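Local coordinates for protein aldehyde dehydrogenase 12 (Zea mays, PDB 6D97) that probably oxidises L-glutamate gamma-semialdehyde to glutamate with NAD as cofactor, the last step of proline breakdown in plants, at residues A[84-89]-A[263-268]; A[115-120]-A[235-240]; A[153-158]-A[208-213]; A[382-387]-A[427-432]; A[388-393]-A[438-443]. All coordinates share one frame; numbering follows the deposited sequence.

Contact 1: A[84-89]-A[263-268]; sequences SFMESL and LEANPK
No flat group carries the contact: Met-86 and Leu-89 meet Ala-265 by alkyl carbons, while the ring of Phe-85 leads away from 263-268. That ring packs instead on strands 43-49 and 249-251, with Leu-261 also against it. What faces 263-268 is one side of helix 83-90. The CB of Ala-265 lies against two residues three apart in sequence, 3.8 Å from CD1 of Leu-89 and 4.0 Å from CG of Met-86. Met-86 then runs on past the alanine. Its CG stands anti to the carbonyl carbon and chi2 is extended, which takes the sulfur out to the end of helix 255-265, where SD rests 3.9 Å from CB of Glu-264. The two longer side chains pass at a slant, and a bend at chi3 carries CE of the thioether. Polar contact across the gap runs through a single water: it donates to Met-86 O at 2.9 Å and, weakly, to Ala-265 O at 3.3 Å. At Asn-266 phi turns positive (47°), and the chain breaks out of the helix toward strand 269-273. Helix 83-90 is held to the cofactor-binding sheet by Ser-88 as well, whose OG bonds to Asp-249 and whose carbonyl takes the NZ of Lys-218. The contact lies beside that sheet of the Rossmann-like domain, and helix 255-265 also carries the NAD-binding Asn-259. With no direct hydrogen bond between the segments, the join depends on alkyl and thioether packing beside a water that donates to a carbonyl oxygen of each segment, one of them weakly.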
# COMPACT_ATOMS: atom_id res chain seq x y z
N SER A 84 2.05 18.72 37.91
CA SER A 84 3.28 18.51 37.16
C SER A 84 3.04 17.68 35.90
O SER A 84 3.67 17.91 34.86
CB SER A 84 4.33 17.85 38.05
OG SER A 84 4.90 18.79 38.95
N PHE A 85 2.13 16.71 35.98
CA PHE A 85 1.83 15.90 34.80
C PHE A 85 1.07 16.70 33.75
O PHE A 85 1.33 16.58 32.55
CB PHE A 85 1.05 14.65 35.21
CG PHE A 85 1.86 13.67 36.01
CD1 PHE A 85 2.64 12.71 35.37
CD2 PHE A 85 1.86 13.71 37.39
CE1 PHE A 85 3.40 11.81 36.10
CE2 PHE A 85 2.61 12.82 38.13
CZ PHE A 85 3.38 11.87 37.49
N MET A 86 0.13 17.55 34.19
CA MET A 86 -0.53 18.48 33.28
C MET A 86 0.48 19.39 32.61
O MET A 86 0.45 19.57 31.38
CB MET A 86 -1.57 19.31 34.04
CG MET A 86 -2.78 18.54 34.51
SD MET A 86 -3.66 19.45 35.80
CE MET A 86 -3.91 21.02 34.98
N GLU A 87 1.39 19.98 33.39
CA GLU A 87 2.37 20.90 32.84
C GLU A 87 3.28 20.20 31.84
O GLU A 87 3.65 20.78 30.81
CB GLU A 87 3.19 21.54 33.96
N SER A 88 3.66 18.96 32.12
CA SER A 88 4.55 18.22 31.22
C SER A 88 3.85 17.91 29.90
O SER A 88 4.47 18.01 28.84
CB SER A 88 5.02 16.94 31.90
OG SER A 88 6.00 16.28 31.11
N LEU A 89 2.57 17.54 29.96
CA LEU A 89 1.84 17.25 28.73
C LEU A 89 1.61 18.51 27.92
O LEU A 89 1.69 18.48 26.68
CB LEU A 89 0.51 16.57 29.06
CG LEU A 89 0.53 15.07 29.36
CD1 LEU A 89 -0.78 14.65 30.02
CD2 LEU A 89 0.74 14.30 28.07
N LEU A 263 -9.33 14.36 32.45
CA LEU A 263 -10.26 15.46 32.25
C LEU A 263 -9.62 16.82 32.49
O LEU A 263 -10.14 17.82 31.98
CB LEU A 263 -11.48 15.27 33.16
CG LEU A 263 -12.32 14.06 32.78
CD1 LEU A 263 -13.38 13.75 33.83
CD2 LEU A 263 -12.97 14.28 31.42
N GLU A 264 -8.52 16.88 33.23
CA GLU A 264 -7.84 18.14 33.48
C GLU A 264 -6.76 18.43 32.45
O GLU A 264 -6.58 19.59 32.06
CB GLU A 264 -7.24 18.14 34.89
CG GLU A 264 -8.25 18.34 36.00
CD GLU A 264 -7.93 19.53 36.87
OE1 GLU A 264 -7.35 19.34 37.96
OE2 GLU A 264 -8.24 20.67 36.45
N ALA A 265 -6.04 17.41 32.00
CA ALA A 265 -4.98 17.61 31.02
C ALA A 265 -5.51 17.61 29.59
O ALA A 265 -4.84 18.13 28.70
CB ALA A 265 -3.90 16.55 31.17
N ASN A 266 -6.70 17.04 29.37
CA ASN A 266 -7.34 16.91 28.07
C ASN A 266 -6.36 16.39 27.03
O ASN A 266 -6.02 17.12 26.08
CB ASN A 266 -7.92 18.25 27.61
CG ASN A 266 -8.94 18.81 28.58
OD1 ASN A 266 -8.77 19.90 29.12
ND2 ASN A 266 -10.02 18.06 28.82
N PRO A 267 -5.86 15.16 27.16
CA PRO A 267 -4.99 14.62 26.12
C PRO A 267 -5.77 14.45 24.83
O PRO A 267 -6.98 14.22 24.84
CB PRO A 267 -4.53 13.28 26.70
CG PRO A 267 -5.65 12.88 27.59
CD PRO A 267 -6.18 14.15 28.19
N LYS A 268 -5.06 14.56 23.71
CA LYS A 268 -5.73 14.48 22.42
C LYS A 268 -6.06 13.05 22.02
O LYS A 268 -6.93 12.85 21.17
CB LYS A 268 -4.87 15.15 21.34
CG LYS A 268 -4.82 16.66 21.51
CD LYS A 268 -6.23 17.23 21.59
CE LYS A 268 -6.38 18.23 22.72
NZ LYS A 268 -5.73 19.53 22.42
O HOH W 1 -2.11 19.44 30.08

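Contact 2: A[115-120]-A[235-240]; sequences AKAAHM and IRLLHD
Helices 105-121 and 229-240 run closer to antiparallel than parallel, their local axes at 127° and 9.3 Å apart at closest approach. Ala-117 and Leu-238 mark the nearest backbones, CA to CA 6.3 Å. Ala-117 stands at the close point: its methyl is met by two leucine methyls at once, CD2 of Leu-237 at 3.9 Å and CD2 of Leu-238, also at 3.9 Å. The leucines get there by different routes. Leu-237 points toward helix 105-121; with CG swung fully away from its own backbone N (chi1 180°), its CD2 also touches CB of Met-120, at 4.2 Å. Leu-238 starts in the other direction, and its delta branch comes back to the alanine. Lys-116, one residue before Ala-117, gives its NZ to the carbonyl of Cys-241, just beyond the second helix. Helix 229-240 is the crossover between parallel strands 218-223 and 249-251 of the Rossmann-like sheet. Leu-238 packs on Leu-206 and Leu-209 of helix 203-214, Leu-156 of helix 142-157 backs Ala-117, and the far side of helix 105-121 faces the second subunit, where His-119 stacks on His-119 of that chain.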
# COMPACT_ATOMS: atom_id res chain seq x y z
N ALA A 115 16.76 -0.14 18.60
CA ALA A 115 17.82 -1.11 18.34
C ALA A 115 18.60 -1.41 19.61
O ALA A 115 18.87 -2.58 19.93
CB ALA A 115 18.75 -0.60 17.24
N LYS A 116 18.98 -0.36 20.35
CA LYS A 116 19.69 -0.56 21.61
C LYS A 116 18.83 -1.31 22.62
O LYS A 116 19.32 -2.20 23.32
CB LYS A 116 20.12 0.79 22.18
CG LYS A 116 21.32 1.42 21.48
CD LYS A 116 21.63 2.79 22.06
CE LYS A 116 21.58 3.84 20.97
NZ LYS A 116 20.70 4.99 21.34
N ALA A 117 17.54 -0.97 22.69
CA ALA A 117 16.65 -1.64 23.64
C ALA A 117 16.42 -3.10 23.25
O ALA A 117 16.42 -3.98 24.12
CB ALA A 117 15.32 -0.90 23.73
N ALA A 118 16.22 -3.37 21.96
CA ALA A 118 16.03 -4.75 21.51
C ALA A 118 17.24 -5.61 21.83
O ALA A 118 17.10 -6.78 22.22
CB ALA A 118 15.73 -4.79 20.01
N HIS A 119 18.44 -5.06 21.68
CA HIS A 119 19.64 -5.83 22.00
C HIS A 119 19.76 -6.06 23.50
O HIS A 119 20.23 -7.12 23.93
CB HIS A 119 20.89 -5.12 21.47
CG HIS A 119 22.16 -5.87 21.71
ND1 HIS A 119 23.11 -5.46 22.62
CD2 HIS A 119 22.63 -7.01 21.16
CE1 HIS A 119 24.12 -6.32 22.61
NE2 HIS A 119 23.85 -7.27 21.74
N MET A 120 19.34 -5.09 24.30
CA MET A 120 19.37 -5.25 25.75
C MET A 120 18.36 -6.30 26.20
O MET A 120 18.70 -7.23 26.94
CB MET A 120 19.11 -3.92 26.44
CG MET A 120 20.34 -3.06 26.57
SD MET A 120 21.57 -3.79 27.67
CE MET A 120 20.79 -3.58 29.26
N ILE A 235 11.46 1.41 31.70
CA ILE A 235 11.72 2.80 31.37
C ILE A 235 13.15 3.18 31.71
O ILE A 235 13.79 3.95 30.98
CB ILE A 235 10.70 3.72 32.09
CG1 ILE A 235 9.31 3.52 31.49
CG2 ILE A 235 11.12 5.17 31.96
CD1 ILE A 235 8.21 4.16 32.30
N ARG A 236 13.68 2.65 32.81
CA ARG A 236 15.09 2.88 33.15
C ARG A 236 16.00 2.32 32.07
O ARG A 236 16.98 2.97 31.68
CB ARG A 236 15.41 2.26 34.50
CG ARG A 236 14.59 2.86 35.62
CD ARG A 236 14.94 2.30 36.99
NE ARG A 236 14.15 2.95 38.03
CZ ARG A 236 14.51 4.06 38.66
NH1 ARG A 236 15.66 4.65 38.36
NH2 ARG A 236 13.72 4.59 39.59
N LEU A 237 15.69 1.13 31.56
CA LEU A 237 16.43 0.58 30.43
C LEU A 237 16.32 1.49 29.22
O LEU A 237 17.32 1.78 28.55
CB LEU A 237 15.91 -0.83 30.12
CG LEU A 237 16.47 -1.70 28.98
CD1 LEU A 237 15.98 -3.13 29.18
CD2 LEU A 237 16.09 -1.21 27.56
N LEU A 238 15.10 1.94 28.91
CA LEU A 238 14.89 2.79 27.74
C LEU A 238 15.68 4.09 27.85
O LEU A 238 16.22 4.58 26.85
CB LEU A 238 13.40 3.06 27.54
CG LEU A 238 12.57 1.91 26.99
CD1 LEU A 238 11.08 2.19 27.13
CD2 LEU A 238 12.93 1.66 25.53
N HIS A 239 15.75 4.66 29.05
CA HIS A 239 16.57 5.85 29.25
C HIS A 239 18.04 5.55 28.98
O HIS A 239 18.74 6.36 28.35
CB HIS A 239 16.38 6.39 30.67
CG HIS A 239 15.09 7.11 30.88
ND1 HIS A 239 14.40 7.06 32.07
CD2 HIS A 239 14.36 7.90 30.06
CE1 HIS A 239 13.30 7.79 31.97
NE2 HIS A 239 13.26 8.31 30.76
N ASP A 240 18.52 4.39 29.44
CA ASP A 240 19.89 3.99 29.13
C ASP A 240 20.10 3.77 27.64
O ASP A 240 21.24 3.87 27.17
CB ASP A 240 20.25 2.71 29.89
CG ASP A 240 20.53 2.97 31.36
OD1 ASP A 240 20.52 4.15 31.76
OD2 ASP A 240 20.75 1.99 32.10

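Contact 3: A[153-158]-A[208-213]; sequences QKFLEN and QLMGAL
Two helices face each other here at some distance, Leu-156 and Met-210 coming nearest with CA atoms 8.6 Å apart, so long side chains have to span the gap. CB of Met-210 lies at the edge of the Phe-155 ring, in the ring plane, 3.8 Å from CE2 and 4.1 Å from CZ of that phenylalanine. The next carbon, CG of Met-210, then touches CD2 of Leu-156 at 4.1 Å, the two side chains crossing at about a right angle. Alkyl carbons, not the sulfur, make both touches; beyond CG the chain of Met-210 folds at chi2 and again at chi3. Phe-155 reaches across with CG anti to its backbone nitrogen (chi1 165°). Helix 203-214 follows strand 191-196 of the Rossmann-like sheet, and the contact lays helix 142-157 over it; Ile-520 of helix 517-524 and Tyr-214 also touch the phenylalanine. Away from the methionine, Gln-153 NE2 donates to OE1 of Glu-157 one turn on, at 3.1 Å and nearly straight, meeting the oxygen from above the carboxylate plane. The same amide nitrogen also bonds to Ala-118 O. Asn-158 OD1 takes the backbone N of Asp-162, and its backbone O takes NE2 of Gln-163, both of the second subunit.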
# COMPACT_ATOMS: atom_id res chain seq x y z
N GLN A 153 10.76 -7.99 22.83
CA GLN A 153 12.07 -7.90 22.19
C GLN A 153 11.93 -7.90 20.67
O GLN A 153 12.58 -7.11 19.97
CB GLN A 153 12.96 -9.04 22.67
CG GLN A 153 14.44 -8.87 22.40
CD GLN A 153 14.83 -9.28 21.00
OE1 GLN A 153 14.13 -10.06 20.35
NE2 GLN A 153 15.95 -8.75 20.52
N LYS A 154 11.08 -8.79 20.14
CA LYS A 154 10.88 -8.88 18.70
C LYS A 154 10.24 -7.61 18.15
O LYS A 154 10.62 -7.14 17.08
CB LYS A 154 10.03 -10.10 18.36
CG LYS A 154 10.83 -11.39 18.20
CD LYS A 154 11.59 -11.38 16.88
CE LYS A 154 12.56 -12.54 16.78
NZ LYS A 154 13.71 -12.39 17.71
N PHE A 155 9.26 -7.05 18.88
CA PHE A 155 8.62 -5.81 18.46
C PHE A 155 9.65 -4.70 18.28
O PHE A 155 9.64 -3.99 17.27
CB PHE A 155 7.55 -5.42 19.48
CG PHE A 155 7.07 -4.00 19.36
CD1 PHE A 155 5.99 -3.68 18.55
CD2 PHE A 155 7.68 -2.98 20.07
CE1 PHE A 155 5.54 -2.38 18.45
CE2 PHE A 155 7.25 -1.68 19.97
CZ PHE A 155 6.17 -1.37 19.16
N LEU A 156 10.55 -4.55 19.25
CA LEU A 156 11.60 -3.54 19.14
C LEU A 156 12.51 -3.81 17.95
O LEU A 156 12.99 -2.88 17.30
CB LEU A 156 12.40 -3.48 20.44
CG LEU A 156 11.66 -2.97 21.68
CD1 LEU A 156 12.52 -3.13 22.93
CD2 LEU A 156 11.23 -1.52 21.49
N GLU A 157 12.75 -5.09 17.65
CA GLU A 157 13.56 -5.42 16.48
C GLU A 157 12.89 -4.99 15.19
O GLU A 157 13.57 -4.71 14.20
CB GLU A 157 13.87 -6.92 16.45
CG GLU A 157 15.09 -7.32 17.26
CD GLU A 157 15.62 -8.69 16.89
OE1 GLU A 157 16.60 -9.15 17.53
OE2 GLU A 157 15.06 -9.31 15.96
N ASN A 158 11.55 -4.91 15.18
CA ASN A 158 10.84 -4.50 13.97
C ASN A 158 10.97 -3.01 13.68
O ASN A 158 10.61 -2.58 12.58
CB ASN A 158 9.36 -4.88 14.07
CG ASN A 158 9.14 -6.37 14.00
OD1 ASN A 158 10.01 -7.13 13.57
ND2 ASN A 158 7.95 -6.81 14.42
N GLN A 208 2.50 -0.03 23.26
CA GLN A 208 1.73 1.19 23.03
C GLN A 208 2.57 2.43 23.32
O GLN A 208 2.42 3.46 22.65
CB GLN A 208 0.45 1.18 23.88
CG GLN A 208 -0.48 0.01 23.61
CD GLN A 208 -1.25 0.13 22.31
OE1 GLN A 208 -1.00 1.02 21.49
NE2 GLN A 208 -2.21 -0.77 22.10
N LEU A 209 3.45 2.35 24.33
CA LEU A 209 4.33 3.47 24.63
C LEU A 209 5.22 3.81 23.44
O LEU A 209 5.32 4.97 23.03
CB LEU A 209 5.19 3.16 25.86
CG LEU A 209 6.32 4.15 26.15
CD1 LEU A 209 5.73 5.48 26.58
CD2 LEU A 209 7.25 3.59 27.21
N MET A 210 5.88 2.79 22.87
CA MET A 210 6.76 3.04 21.73
C MET A 210 5.97 3.49 20.52
O MET A 210 6.41 4.39 19.79
CB MET A 210 7.59 1.80 21.41
CG MET A 210 8.45 1.31 22.57
SD MET A 210 9.52 2.60 23.25
CE MET A 210 10.51 3.03 21.82
N GLY A 211 4.80 2.89 20.28
CA GLY A 211 3.96 3.33 19.17
C GLY A 211 3.60 4.79 19.26
O GLY A 211 3.71 5.54 18.28
N ALA A 212 3.19 5.24 20.45
CA ALA A 212 2.88 6.65 20.65
C ALA A 212 4.09 7.52 20.36
O ALA A 212 3.98 8.54 19.67
CB ALA A 212 2.37 6.88 22.07
N LEU A 213 5.26 7.14 20.89
CA LEU A 213 6.46 7.94 20.67
C LEU A 213 6.87 7.94 19.21
O LEU A 213 7.29 8.98 18.68
CB LEU A 213 7.60 7.42 21.54
CG LEU A 213 7.49 7.71 23.04
CD1 LEU A 213 8.53 6.91 23.82
CD2 LEU A 213 7.65 9.19 23.29

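Contact 4: A[382-387]-A[427-432]; sequences LKIRGS and ELVTKE
The carbonyl oxygen of Ile-384, whose side chain carries the contact, is gripped twice by one residue. Ser-387 gives it the hydroxyl OG at a short 2.6 Å and the backbone N at 3.2 Å. The hydroxyl arrives in the carbonyl plane, on a lone pair, with a C=O...OG angle of 141°; a chi1 of 62° turns it back over the turn. Leu-381 O, near the end of helix 371-382, also accepts from this OG, and the two carbonyls must share its one proton or alternate. The backbone bond closes a type II beta turn from Ile-384 to Ser-387, with Gly-386 at its third position, where phi is positive (87°). The turn connects helix 371-382 to edge strand 388-391 of the seven-stranded mixed sheet, in what is probably the catalytic domain, as in other aldehyde dehydrogenases. From it Ile-384 aims its side chain at helix 425-429. The chain is extended past CB, and its end, CD1, touches two residues: CD2 of Leu-428 at 4.2 Å and CG2 of Val-429, also at 4.2 Å. Both lie in the last turn of that short helix; Thr-430 is the first residue to leave it, and its OG1 bonds to Phe-426 O. Leu-381 packs on both Leu-428 and Val-429, while Val-415 and Glu-419 lie against Ile-384. Lys-431 N bonds back to Leu-428 O at 3.2 Å.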
# COMPACT_ATOMS: atom_id res chain seq x y z
N LEU A 382 -24.85 -23.76 37.45
CA LEU A 382 -25.36 -25.10 37.74
C LEU A 382 -26.85 -25.13 38.01
O LEU A 382 -27.44 -26.21 38.01
CB LEU A 382 -24.60 -25.71 38.91
CG LEU A 382 -23.15 -26.09 38.58
CD1 LEU A 382 -22.42 -26.58 39.82
CD2 LEU A 382 -23.12 -27.15 37.49
N LYS A 383 -27.48 -23.97 38.25
CA LYS A 383 -28.93 -23.93 38.36
C LYS A 383 -29.61 -24.22 37.03
O LYS A 383 -30.81 -24.50 37.00
CB LYS A 383 -29.38 -22.56 38.88
CG LYS A 383 -28.91 -22.24 40.28
CD LYS A 383 -29.17 -20.78 40.64
CE LYS A 383 -28.73 -20.48 42.06
NZ LYS A 383 -28.81 -19.02 42.37
N ILE A 384 -28.87 -24.16 35.93
CA ILE A 384 -29.43 -24.32 34.59
C ILE A 384 -29.62 -25.81 34.30
O ILE A 384 -28.75 -26.63 34.61
CB ILE A 384 -28.52 -23.65 33.55
CG1 ILE A 384 -28.42 -22.15 33.84
CG2 ILE A 384 -29.02 -23.92 32.15
CD1 ILE A 384 -27.27 -21.46 33.14
N ARG A 385 -30.76 -26.15 33.70
CA ARG A 385 -31.10 -27.54 33.45
C ARG A 385 -30.11 -28.19 32.50
O ARG A 385 -29.81 -27.65 31.43
CB ARG A 385 -32.52 -27.64 32.89
N GLY A 386 -29.61 -29.36 32.88
CA GLY A 386 -28.68 -30.09 32.06
C GLY A 386 -27.22 -29.73 32.26
O GLY A 386 -26.36 -30.34 31.61
N SER A 387 -26.92 -28.77 33.13
CA SER A 387 -25.55 -28.33 33.32
C SER A 387 -24.82 -29.23 34.31
O SER A 387 -25.43 -29.83 35.20
CB SER A 387 -25.51 -26.89 33.82
OG SER A 387 -26.15 -26.77 35.08
N GLU A 427 -26.87 -14.04 29.36
CA GLU A 427 -26.05 -13.02 30.03
C GLU A 427 -25.18 -13.64 31.12
O GLU A 427 -24.02 -13.22 31.30
CB GLU A 427 -26.95 -11.93 30.63
CG GLU A 427 -27.70 -11.04 29.63
CD GLU A 427 -28.79 -11.79 28.90
OE1 GLU A 427 -29.26 -12.81 29.41
OE2 GLU A 427 -29.18 -11.37 27.80
N LEU A 428 -25.68 -14.63 31.84
CA LEU A 428 -24.87 -15.33 32.83
C LEU A 428 -23.77 -16.16 32.16
O LEU A 428 -22.60 -16.11 32.58
CB LEU A 428 -25.77 -16.23 33.70
CG LEU A 428 -25.08 -17.07 34.77
CD1 LEU A 428 -24.50 -16.17 35.84
CD2 LEU A 428 -26.04 -18.09 35.35
N VAL A 429 -24.11 -16.94 31.13
CA VAL A 429 -23.15 -17.84 30.48
C VAL A 429 -22.04 -17.04 29.81
O VAL A 429 -20.85 -17.41 29.88
CB VAL A 429 -23.88 -18.78 29.49
CG1 VAL A 429 -22.92 -19.39 28.45
CG2 VAL A 429 -24.64 -19.87 30.24
N THR A 430 -22.38 -15.94 29.15
CA THR A 430 -21.41 -15.12 28.43
C THR A 430 -20.75 -14.07 29.33
O THR A 430 -20.15 -13.11 28.82
CB THR A 430 -22.07 -14.45 27.23
OG1 THR A 430 -23.07 -13.54 27.68
CG2 THR A 430 -22.74 -15.51 26.31
N LYS A 431 -20.82 -14.22 30.64
CA LYS A 431 -20.16 -13.29 31.55
C LYS A 431 -18.67 -13.62 31.62
O LYS A 431 -18.31 -14.78 31.84
CB LYS A 431 -20.81 -13.37 32.93
CG LYS A 431 -20.18 -12.52 34.01
CD LYS A 431 -20.63 -13.02 35.37
CE LYS A 431 -20.04 -12.19 36.48
NZ LYS A 431 -20.91 -11.04 36.84
N GLU A 432 -17.82 -12.62 31.46
CA GLU A 432 -16.39 -12.86 31.50
C GLU A 432 -15.92 -13.04 32.94
O GLU A 432 -16.13 -12.16 33.78
CB GLU A 432 -15.62 -11.70 30.85
CG GLU A 432 -14.14 -11.97 30.70
CD GLU A 432 -13.34 -10.72 30.44
OE1 GLU A 432 -13.73 -9.67 30.99
OE2 GLU A 432 -12.32 -10.78 29.72

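Contact 5: A[388-393]-A[438-443]; sequences KVLFGG and QVVTEY
A classic beta bulge on edge strand 388-391 holds this contact's first residues: Leu-390 and Phe-391 both face Ala-412 of strand 411-414 and both bond to its backbone. Between the bulge and strand 437-443 runs that middle strand, so the two segments share no hydrogen bond and meet by side chains over it, with CA atoms of Leu-390 and Val-440 8.5 Å apart. With CG anti to the carbonyl carbon (chi1 -65°) and chi2 extended, Leu-390 sends CD1 onto the branch point of Val-440, 3.7 Å from CB and 3.9 Å from CG2 of the valine, with CG1 of Val-440 at 4.0 Å. The side chains cross at about a right angle. All this lies on one face of the seven-stranded mixed sheet, covered by helix 345-354, which puts Leu-346 on Leu-390 and Met-349 on Gln-438. The bulge also brings the ring of Phe-391 round to this face, where CZ lies 4.4 Å from NE2 of Gln-438, obliquely to the ring. The amide has its own bonds: OE1 of Gln-438 takes NE2 of Gln-331, and its NE2 bonds to the hydroxyl of Tyr-321. Past the strand, Gly-393 N bonds to OG1 of Thr-411.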
# COMPACT_ATOMS: atom_id res chain seq x y z
N LYS A 388 -23.50 -29.32 34.15
CA LYS A 388 -22.69 -30.15 35.02
C LYS A 388 -21.24 -29.68 34.97
O LYS A 388 -20.76 -29.23 33.93
CB LYS A 388 -22.78 -31.63 34.62
CG LYS A 388 -22.49 -31.90 33.15
CD LYS A 388 -22.54 -33.39 32.83
CE LYS A 388 -22.23 -33.66 31.36
NZ LYS A 388 -22.28 -35.11 31.04
N VAL A 389 -20.56 -29.78 36.11
CA VAL A 389 -19.13 -29.50 36.17
C VAL A 389 -18.39 -30.63 35.48
O VAL A 389 -18.53 -31.81 35.84
CB VAL A 389 -18.66 -29.35 37.62
CG1 VAL A 389 -17.15 -29.06 37.67
CG2 VAL A 389 -19.45 -28.26 38.33
N LEU A 390 -17.59 -30.29 34.46
CA LEU A 390 -16.80 -31.30 33.77
C LEU A 390 -15.51 -31.61 34.51
O LEU A 390 -15.13 -32.78 34.63
CB LEU A 390 -16.51 -30.84 32.34
CG LEU A 390 -17.72 -30.69 31.41
CD1 LEU A 390 -17.30 -30.04 30.10
CD2 LEU A 390 -18.39 -32.03 31.16
N PHE A 391 -14.83 -30.59 35.02
CA PHE A 391 -13.70 -30.80 35.92
C PHE A 391 -13.45 -29.53 36.72
O PHE A 391 -13.99 -28.47 36.42
CB PHE A 391 -12.44 -31.25 35.17
CG PHE A 391 -12.14 -30.46 33.92
CD1 PHE A 391 -11.42 -29.28 33.98
CD2 PHE A 391 -12.56 -30.92 32.68
CE1 PHE A 391 -11.14 -28.57 32.83
CE2 PHE A 391 -12.28 -30.21 31.53
CZ PHE A 391 -11.57 -29.03 31.60
N GLY A 392 -12.63 -29.67 37.75
CA GLY A 392 -12.36 -28.53 38.62
C GLY A 392 -13.55 -28.21 39.50
O GLY A 392 -14.27 -29.10 39.97
N GLY A 393 -13.77 -26.92 39.73
CA GLY A 393 -14.87 -26.48 40.56
C GLY A 393 -14.56 -26.40 42.04
O GLY A 393 -15.48 -26.17 42.83
N GLN A 438 -14.11 -21.84 32.17
CA GLN A 438 -14.70 -21.81 30.84
C GLN A 438 -16.03 -22.56 30.86
O GLN A 438 -16.26 -23.43 31.71
CB GLN A 438 -13.78 -22.44 29.78
CG GLN A 438 -13.40 -23.88 30.07
CD GLN A 438 -12.69 -24.53 28.91
OE1 GLN A 438 -13.01 -24.27 27.75
NE2 GLN A 438 -11.75 -25.39 29.21
N VAL A 439 -16.88 -22.25 29.89
CA VAL A 439 -18.11 -22.98 29.65
C VAL A 439 -17.92 -23.84 28.40
O VAL A 439 -17.35 -23.39 27.40
CB VAL A 439 -19.32 -22.03 29.49
CG1 VAL A 439 -20.59 -22.80 29.16
CG2 VAL A 439 -19.50 -21.21 30.76
N VAL A 440 -18.36 -25.09 28.48
CA VAL A 440 -18.34 -26.01 27.35
C VAL A 440 -19.78 -26.33 26.97
O VAL A 440 -20.65 -26.48 27.84
CB VAL A 440 -17.55 -27.29 27.67
CG1 VAL A 440 -17.61 -28.27 26.53
CG2 VAL A 440 -16.11 -26.95 28.02
N THR A 441 -20.04 -26.42 25.67
CA THR A 441 -21.35 -26.81 25.18
C THR A 441 -21.18 -27.64 23.91
O THR A 441 -20.08 -27.76 23.35
CB THR A 441 -22.25 -25.60 24.92
OG1 THR A 441 -23.61 -26.03 24.83
CG2 THR A 441 -21.86 -24.90 23.63
N GLU A 442 -22.28 -28.22 23.47
CA GLU A 442 -22.29 -29.12 22.32
C GLU A 442 -23.36 -28.67 21.33
O GLU A 442 -24.44 -28.24 21.72
CB GLU A 442 -22.54 -30.57 22.75
CG GLU A 442 -22.45 -31.56 21.60
CD GLU A 442 -22.99 -32.92 21.96
OE1 GLU A 442 -22.21 -33.77 22.45
OE2 GLU A 442 -24.21 -33.15 21.76
N TYR A 443 -23.03 -28.79 20.04
CA TYR A 443 -23.98 -28.53 18.97
C TYR A 443 -23.91 -29.66 17.95
O TYR A 443 -22.83 -30.18 17.67
CB TYR A 443 -23.73 -27.17 18.30
CG TYR A 443 -22.52 -27.09 17.38
CD1 TYR A 443 -21.26 -26.79 17.89
CD2 TYR A 443 -22.66 -27.26 16.00
CE1 TYR A 443 -20.16 -26.69 17.06
CE2 TYR A 443 -21.56 -27.17 15.17
CZ TYR A 443 -20.32 -26.89 15.70
OH TYR A 443 -19.23 -26.80 14.86

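How the contacts relate
From the N terminus, contact 1 opens at 84-89 and closes the longest loop, ending at 263-268; contact 2 nests inside it, and contact 3 nests inside contact 2. All three bind helices to the Rossmann-like domain. Contacts 2 and 3 also touch each other, helix 105-121 packing on helix 142-157, and both reach the second subunit. Contact 1 stands apart, its nearest atoms about 10 Å from either. Contacts 4 and 5 come later in the chain and cross, their segments alternating. They touch where Leu-382 packs on Val-389, and join turn, short helix and strands at the edge of the seven-stranded sheet, about 39 to 48 Å between centres from the first three.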